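PDB 4L9P: CaaX farnesyltransferase alpha subunit Ram2 from Aspergillus fumigatus, which forms with Ram1 the heterodimer that probably transfers farnesyl, and perhaps geranylgeranyl, groups to the cysteine of CaaX proteins. Local coordinates for residues 248-253 and 279-283; 307-311 and 330-334. The protein carries 1 engineered substitution. The contacts are given in a common frame with arbitrary orientation. Residues are numbered along the deposited sequence.

Interaction 1. Residues 248-253 and 279-283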
ATOM      1  N   SER A 248      11.647 -24.278 -10.677  1.00 11.30           N
ATOM      2  CA  SER A 248      10.300 -23.692 -10.879  1.00 10.43           C
ATOM      3  C   SER A 248       9.344 -24.704 -11.523  1.00 11.43           C
ATOM      4  O   SER A 248       8.188 -24.790 -11.067  1.00 10.72           O
ATOM      5  CB  SER A 248      10.396 -22.440 -11.740  1.00 10.12           C
ATOM      6  OG  SER A 248      11.207 -21.482 -11.090  1.00 11.03           O
ATOM      7  N   GLN A 249       9.798 -25.410 -12.587  1.00 11.70           N
ATOM      8  CA  GLN A 249       8.931 -26.405 -13.212  1.00 12.46           C
ATOM      9  C   GLN A 249       8.554 -27.464 -12.200  1.00 11.63           C
ATOM     10  O   GLN A 249       7.414 -27.891 -12.160  1.00 12.00           O
ATOM     11  CB  GLN A 249       9.584 -27.038 -14.434  1.00 13.54           C
ATOM     12  CG  GLN A 249       9.744 -26.063 -15.576  1.00 16.39           C
ATOM     13  CD  GLN A 249      10.153 -26.740 -16.884  1.00 18.93           C
ATOM     14  OE1 GLN A 249      10.505 -27.920 -16.886  1.00 21.04           O
ATOM     15  NE2 GLN A 249      10.080 -26.006 -17.996  1.00 19.49           N
ATOM     16  N   SER A 250       9.512 -27.932 -11.398  1.00 12.75           N
ATOM     17  CA  SER A 250       9.197 -28.994 -10.426  1.00 13.83           C
ATOM     18  C   SER A 250       8.165 -28.539  -9.400  1.00 13.24           C
ATOM     19  O   SER A 250       7.297 -29.309  -8.993  1.00 14.53           O
ATOM     20  CB  SER A 250      10.439 -29.399  -9.664  1.00 15.59           C
ATOM     21  OG  SER A 250      11.345 -30.064 -10.509  1.00 19.13           O
ATOM     22  N   ARG A 251       8.255 -27.283  -8.973  1.00 11.21           N
ATOM     23  CA  ARG A 251       7.260 -26.787  -8.042  1.00 10.19           C
ATOM     24  C   ARG A 251       5.893 -26.612  -8.712  1.00 10.21           C
ATOM     25  O   ARG A 251       4.869 -26.900  -8.100  1.00 10.68           O
ATOM     26  CB  ARG A 251       7.711 -25.459  -7.425  1.00 11.23           C
ATOM     27  CG  ARG A 251       9.017 -25.538  -6.620  1.00 12.73           C
ATOM     28  CD  ARG A 251       8.923 -26.365  -5.304  1.00 15.69           C
ATOM     29  NE  ARG A 251       8.835 -27.765  -5.443  1.00 18.08           N
ATOM     30  CZ  ARG A 251       9.873 -28.557  -5.768  1.00 19.21           C
ATOM     31  NH1 ARG A 251      11.054 -28.012  -6.060  1.00 19.73           N
ATOM     32  NH2 ARG A 251       9.727 -29.896  -5.855  1.00 20.36           N
ATOM     33  N   ILE A 252       5.881 -26.109  -9.954  1.00  9.31           N
ATOM     34  CA  ILE A 252       4.611 -25.950 -10.710  1.00 10.08           C
ATOM     35  C   ILE A 252       3.882 -27.301 -10.798  1.00 10.37           C
ATOM     36  O   ILE A 252       2.664 -27.380 -10.568  1.00 11.36           O
ATOM     37  CB  ILE A 252       4.883 -25.384 -12.103  1.00 10.42           C
ATOM     38  CG1 ILE A 252       5.221 -23.872 -11.930  1.00 10.77           C
ATOM     39  CG2 ILE A 252       3.666 -25.589 -13.037  1.00 10.90           C
ATOM     40  CD1 ILE A 252       5.827 -23.268 -13.210  1.00 10.59           C
ATOM     41  N   LEU A 253       4.617 -28.379 -11.042  1.00 11.37           N
ATOM     42  CA  LEU A 253       3.956 -29.676 -11.220  1.00 12.93           C
ATOM     43  C   LEU A 253       3.253 -30.151  -9.926  1.00 14.21           C
ATOM     44  O   LEU A 253       2.301 -30.927  -9.977  1.00 16.67           O
ATOM     45  CB  LEU A 253       4.986 -30.722 -11.685  1.00 14.37           C
ATOM     46  CG  LEU A 253       5.495 -30.528 -13.117  1.00 15.84           C
ATOM     47  CD1 LEU A 253       6.755 -31.374 -13.346  1.00 16.81           C
ATOM     48  CD2 LEU A 253       4.415 -30.865 -14.151  1.00 17.85           C
ATOM     49  N   TRP A 279       9.621 -22.077 -22.606  1.00 18.26           N
ATOM     50  CA  TRP A 279       8.672 -22.927 -21.897  1.00 17.32           C
ATOM     51  C   TRP A 279       7.406 -23.259 -22.694  1.00 18.06           C
ATOM     52  O   TRP A 279       6.401 -23.640 -22.123  1.00 18.23           O
ATOM     53  CB  TRP A 279       8.247 -22.277 -20.575  1.00 17.04           C
ATOM     54  CG  TRP A 279       9.233 -22.483 -19.471  1.00 15.65           C
ATOM     55  CD1 TRP A 279      10.575 -22.853 -19.539  1.00 16.16           C
ATOM     56  CD2 TRP A 279       8.907 -22.394 -18.101  1.00 14.56           C
ATOM     57  NE1 TRP A 279      11.081 -22.972 -18.248  1.00 15.56           N
ATOM     58  CE2 TRP A 279      10.076 -22.693 -17.355  1.00 13.94           C
ATOM     59  CE3 TRP A 279       7.721 -22.102 -17.427  1.00 13.64           C
ATOM     60  CZ2 TRP A 279      10.094 -22.681 -15.946  1.00 13.08           C
ATOM     61  CZ3 TRP A 279       7.712 -22.090 -16.057  1.00 12.24           C
ATOM     62  CH2 TRP A 279       8.889 -22.419 -15.310  1.00 12.18           C
ATOM     63  N   LYS A 280       7.470 -23.153 -24.020  1.00 19.09           N
ATOM     64  CA  LYS A 280       6.266 -23.349 -24.810  1.00 20.09           C
ATOM     65  C   LYS A 280       5.714 -24.756 -24.616  1.00 20.30           C
ATOM     66  O   LYS A 280       4.538 -24.930 -24.374  1.00 19.48           O
ATOM     67  CB  LYS A 280       6.550 -23.055 -26.279  1.00 20.85           C
ATOM     68  CG  LYS A 280       5.316 -23.073 -27.182  1.00 23.34           C
ATOM     69  CD  LYS A 280       5.716 -22.806 -28.622  1.00 25.70           C
ATOM     70  CE  LYS A 280       4.545 -23.060 -29.537  1.00 29.06           C
ATOM     71  NZ  LYS A 280       4.975 -23.035 -30.954  1.00 30.97           N
ATOM     72  N   ASP A 281       6.576 -25.759 -24.671  1.00 21.98           N
ATOM     73  CA  ASP A 281       6.088 -27.121 -24.582  1.00 22.85           C
ATOM     74  C   ASP A 281       5.637 -27.423 -23.162  1.00 21.19           C
ATOM     75  O   ASP A 281       4.645 -28.120 -22.958  1.00 21.55           O
ATOM     76  CB  ASP A 281       7.202 -28.068 -24.971  1.00 26.26           C
ATOM     77  CG  ASP A 281       7.458 -28.077 -26.445  1.00 30.96           C
ATOM     78  OD1 ASP A 281       6.554 -27.706 -27.228  1.00 32.10           O
ATOM     79  OD2 ASP A 281       8.579 -28.493 -26.816  1.00 33.25           O
ATOM     80  N   PHE A 282       6.373 -26.919 -22.168  1.00 18.69           N
ATOM     81  CA  PHE A 282       5.965 -27.115 -20.788  1.00 17.62           C
ATOM     82  C   PHE A 282       4.555 -26.510 -20.583  1.00 16.90           C
ATOM     83  O   PHE A 282       3.693 -27.145 -19.991  1.00 18.02           O
ATOM     84  CB  PHE A 282       6.961 -26.431 -19.847  1.00 17.24           C
ATOM     85  CG  PHE A 282       6.628 -26.570 -18.388  1.00 15.78           C
ATOM     86  CD1 PHE A 282       6.761 -27.794 -17.770  1.00 14.82           C
ATOM     87  CD2 PHE A 282       6.238 -25.458 -17.625  1.00 15.38           C
ATOM     88  CE1 PHE A 282       6.505 -27.963 -16.441  1.00 15.57           C
ATOM     89  CE2 PHE A 282       5.957 -25.605 -16.266  1.00 15.73           C
ATOM     90  CZ  PHE A 282       6.113 -26.874 -15.670  1.00 15.53           C
ATOM     91  N   ALA A 283       4.329 -25.283 -21.054  1.00 16.64           N
ATOM     92  CA  ALA A 283       3.028 -24.632 -20.893  1.00 16.13           C
ATOM     93  C   ALA A 283       1.953 -25.443 -21.619  1.00 16.93           C
ATOM     94  O   ALA A 283       0.896 -25.671 -21.068  1.00 17.14           O
ATOM     95  CB  ALA A 283       3.057 -23.189 -21.428  1.00 16.28           C
TER

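Interaction 2. Residues 307-311 and 330-334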
ATOM      1  N   ILE A 307      -2.135 -21.023 -19.867  1.00 12.02           N
ATOM      2  CA  ILE A 307      -2.840 -20.392 -20.993  1.00 12.76           C
ATOM      3  C   ILE A 307      -2.298 -18.975 -21.198  1.00 13.42           C
ATOM      4  O   ILE A 307      -2.048 -18.551 -22.363  1.00 14.84           O
ATOM      5  CB  ILE A 307      -4.374 -20.319 -20.738  1.00 12.69           C
ATOM      6  CG1 ILE A 307      -4.962 -21.711 -20.505  1.00 15.47           C
ATOM      7  CG2 ILE A 307      -5.114 -19.600 -21.874  1.00 12.96           C
ATOM      8  CD1 ILE A 307      -6.429 -21.652 -20.151  1.00 18.10           C
ATOM      9  N   GLU A 308      -2.083 -18.209 -20.105  1.00 12.54           N
ATOM     10  CA  GLU A 308      -1.559 -16.849 -20.281  1.00 14.26           C
ATOM     11  C   GLU A 308      -0.140 -16.872 -20.840  1.00 14.25           C
ATOM     12  O   GLU A 308       0.242 -16.033 -21.671  1.00 15.65           O
ATOM     13  CB  GLU A 308      -1.548 -16.173 -18.939  1.00 15.37           C
ATOM     14  CG  GLU A 308      -1.107 -14.708 -19.052  1.00 17.98           C
ATOM     15  CD  GLU A 308      -1.050 -14.108 -17.673  1.00 21.17           C
ATOM     16  OE1 GLU A 308      -1.028 -14.917 -16.688  1.00 22.95           O
ATOM     17  OE2 GLU A 308      -1.020 -12.862 -17.543  1.00 21.87           O
ATOM     18  N   TRP A 309       0.641 -17.865 -20.414  1.00 12.01           N
ATOM     19  CA  TRP A 309       1.997 -18.018 -20.940  1.00 12.59           C
ATOM     20  C   TRP A 309       1.957 -18.237 -22.449  1.00 13.93           C
ATOM     21  O   TRP A 309       2.706 -17.588 -23.214  1.00 15.31           O
ATOM     22  CB  TRP A 309       2.665 -19.217 -20.268  1.00 13.03           C
ATOM     23  CG  TRP A 309       4.136 -19.267 -20.456  1.00 12.76           C
ATOM     24  CD1 TRP A 309       4.814 -19.595 -21.591  1.00 13.21           C
ATOM     25  CD2 TRP A 309       5.117 -18.966 -19.464  1.00 11.93           C
ATOM     26  NE1 TRP A 309       6.176 -19.531 -21.355  1.00 14.09           N
ATOM     27  CE2 TRP A 309       6.382 -19.131 -20.056  1.00 13.00           C
ATOM     28  CE3 TRP A 309       5.037 -18.569 -18.110  1.00 11.79           C
ATOM     29  CZ2 TRP A 309       7.567 -18.921 -19.346  1.00 12.14           C
ATOM     30  CZ3 TRP A 309       6.216 -18.364 -17.394  1.00 11.05           C
ATOM     31  CH2 TRP A 309       7.461 -18.541 -18.012  1.00 11.58           C
ATOM     32  N   LEU A 310       1.078 -19.152 -22.876  1.00 13.91           N
ATOM     33  CA  LEU A 310       0.921 -19.408 -24.322  1.00 15.28           C
ATOM     34  C   LEU A 310       0.448 -18.158 -25.085  1.00 15.97           C
ATOM     35  O   LEU A 310       0.910 -17.912 -26.199  1.00 16.35           O
ATOM     36  CB  LEU A 310      -0.021 -20.600 -24.562  1.00 16.85           C
ATOM     37  CG  LEU A 310       0.622 -21.906 -24.097  1.00 17.65           C
ATOM     38  CD1 LEU A 310      -0.372 -23.066 -24.068  1.00 18.70           C
ATOM     39  CD2 LEU A 310       1.923 -22.272 -24.857  1.00 17.89           C
ATOM     40  N   ALA A 311      -0.455 -17.367 -24.506  1.00 15.39           N
ATOM     41  CA  ALA A 311      -0.927 -16.193 -25.202  1.00 15.97           C
ATOM     42  C   ALA A 311       0.262 -15.295 -25.472  1.00 16.89           C
ATOM     43  O   ALA A 311       0.376 -14.717 -26.539  1.00 18.07           O
ATOM     44  CB  ALA A 311      -1.932 -15.470 -24.354  1.00 16.43           C
ATOM     45  N   MET A 330      -6.228 -18.191 -26.891  1.00 10.07           N
ATOM     46  CA  MET A 330      -5.852 -18.406 -25.487  1.00 10.54           C
ATOM     47  C   MET A 330      -6.528 -17.346 -24.614  1.00  9.99           C
ATOM     48  O   MET A 330      -7.064 -17.679 -23.554  1.00 10.28           O
ATOM     49  CB  MET A 330      -4.335 -18.346 -25.341  1.00 11.75           C
ATOM     50  CG  MET A 330      -3.590 -19.454 -26.027  1.00 12.89           C
ATOM     51  SD  MET A 330      -4.051 -21.112 -25.420  1.00 15.73           S
ATOM     52  CE  MET A 330      -5.261 -21.632 -26.710  1.00 18.46           C
ATOM     53  N   LEU A 331      -6.522 -16.079 -25.078  1.00  8.33           N
ATOM     54  CA  LEU A 331      -7.089 -15.005 -24.270  1.00  9.49           C
ATOM     55  C   LEU A 331      -8.612 -15.145 -24.144  1.00  9.83           C
ATOM     56  O   LEU A 331      -9.223 -14.757 -23.146  1.00  9.76           O
ATOM     57  CB  LEU A 331      -6.675 -13.668 -24.858  1.00 10.94           C
ATOM     58  CG  LEU A 331      -5.171 -13.353 -24.660  1.00 11.16           C
ATOM     59  CD1 LEU A 331      -4.764 -12.281 -25.660  1.00 13.16           C
ATOM     60  CD2 LEU A 331      -4.879 -12.777 -23.228  1.00 10.55           C
ATOM     61  N   THR A 332      -9.235 -15.683 -25.205  1.00 10.11           N
ATOM     62  CA  THR A 332     -10.652 -15.985 -25.171  1.00 10.79           C
ATOM     63  C   THR A 332     -10.979 -17.090 -24.146  1.00 10.29           C
ATOM     64  O   THR A 332     -11.979 -16.981 -23.409  1.00 10.39           O
ATOM     65  CB  THR A 332     -11.121 -16.350 -26.584  1.00 11.40           C
ATOM     66  OG1 THR A 332     -10.896 -15.222 -27.442  1.00 12.91           O
ATOM     67  CG2 THR A 332     -12.604 -16.640 -26.534  1.00 11.76           C
ATOM     68  N   LEU A 333     -10.143 -18.126 -24.078  1.00  9.27           N
ATOM     69  CA  LEU A 333     -10.342 -19.115 -23.023  1.00  9.67           C
ATOM     70  C   LEU A 333     -10.280 -18.473 -21.622  1.00  9.59           C
ATOM     71  O   LEU A 333     -11.047 -18.844 -20.747  1.00 10.19           O
ATOM     72  CB  LEU A 333      -9.314 -20.238 -23.110  1.00 11.52           C
ATOM     73  CG  LEU A 333      -9.455 -21.104 -24.368  1.00 14.15           C
ATOM     74  CD1 LEU A 333      -8.304 -22.103 -24.481  1.00 16.47           C
ATOM     75  CD2 LEU A 333     -10.752 -21.860 -24.289  1.00 15.52           C
ATOM     76  N   LEU A 334      -9.329 -17.557 -21.413  1.00  8.67           N
ATOM     77  CA  LEU A 334      -9.206 -16.878 -20.119  1.00  8.04           C
ATOM     78  C   LEU A 334     -10.451 -16.034 -19.850  1.00  8.00           C
ATOM     79  O   LEU A 334     -10.997 -16.095 -18.741  1.00  8.95           O
ATOM     80  CB  LEU A 334      -7.948 -16.018 -20.112  1.00  7.69           C
ATOM     81  CG  LEU A 334      -6.665 -16.852 -19.986  1.00  8.00           C
ATOM     82  CD1 LEU A 334      -5.426 -16.063 -20.389  1.00 10.05           C
ATOM     83  CD2 LEU A 334      -6.452 -17.387 -18.507  1.00 10.17           C
TER

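Interaction 1. Residues 248-253 and 279-283
Gln249 lays its side chain across the Phe282 ring: CG of Gln249 stands 3.7 Å from the ring centroid and only 11° off the ring normal, a CH-pi contact over the face. NE2 of Gln249 lies 3.5 Å from CG of Phe282 and also over one face of the Trp279 indole, in the corner formed by two roughly perpendicular rings. NE2 of Gln249 is 3.2 Å from NE1 of Trp279, but both are donors, so the short distance marks packing and not a hydrogen bond. Ile252, one helical turn on, touches both rings: CD1 lies 3.6 Å from CZ3 of Trp279, and CG2 lies 3.8 Å from CZ of Phe282. CB of Ser248 meets the indole edge at CH2 of Trp279 (3.9 Å), while Ser248 OG is bonded back to Glu244 O. Trp279, the N-cap residue of helix 280-284, and Phe282, three positions later, set this short helix against helix 238-254, a helix-to-helix packing in the all-helical alpha subunit of the prenyltransferase family. Phe286 extends the cluster, edge-to-face with Phe282. The contact rests on apolar packing and the CH-pi contact, with the amide nitrogen over aromatic faces and no conventional hydrogen bond between the segments.

Interaction 2. Residues 307-311 and 330-334
Helices 304-317 and 323-338 form an antiparallel helical hairpin in the all-helical alpha subunit, whose family is built of TPR-related repeats; the axes of segments 307-311 and 330-334 approach to 8.9 Å, with 150° between their N-to-C directions. The side-chain contacts across the segments are apolar. Ala311 and Met330 mark the closest backbone approach, CA to CA 5.4 Å, which the small alanine permits: CB of Ala311 lies 3.9 Å from CB of Met330 and CG of Leu331. Others pair CB of Leu310 with CG of Met330 (4.0 Å) and, a turn back from Ala311, CG2 of Ile307 with CG of Leu334 (3.7 Å). Backbone contacts are fewer: CA of Glu308 lies 3.9 Å from CD1 of Leu334, while the Glu308 side chain packs on Pro343 of the beta subunit Ram1. Leu331 and Leu334 touch helix 343-362 through Trp346. The tightest approach is CG2 of Ile307 to the carbonyl O of Met330, 3.2 Å, and that oxygen accepts the helical bond from Leu334 N at 3.1 Å.

In the fold
Interaction 1 closes before interaction 2 opens, so the two follow in series along the C-terminal part of the chain, with centres 16 Å apart and 26 and 30 Å from the chain centre, on the same side of it. Helices 280-284 and 304-317, consecutive in the chain, join them directly: CB of Trp279 lies 3.5 Å from NE1 of Trp309, whose ring stacks on that of Trp279, and CB of Ala283 lies 3.7 Å from CD2 of Leu310. Helix 259-272 borders both, with Ala265 on Trp279 and Trp309, and Arg266 on Glu308. The contacts thus link helix 238-254, through helices 280-284 and 304-317, to helix 323-338, so that the packing passes from one helix to the next at this end of the chain.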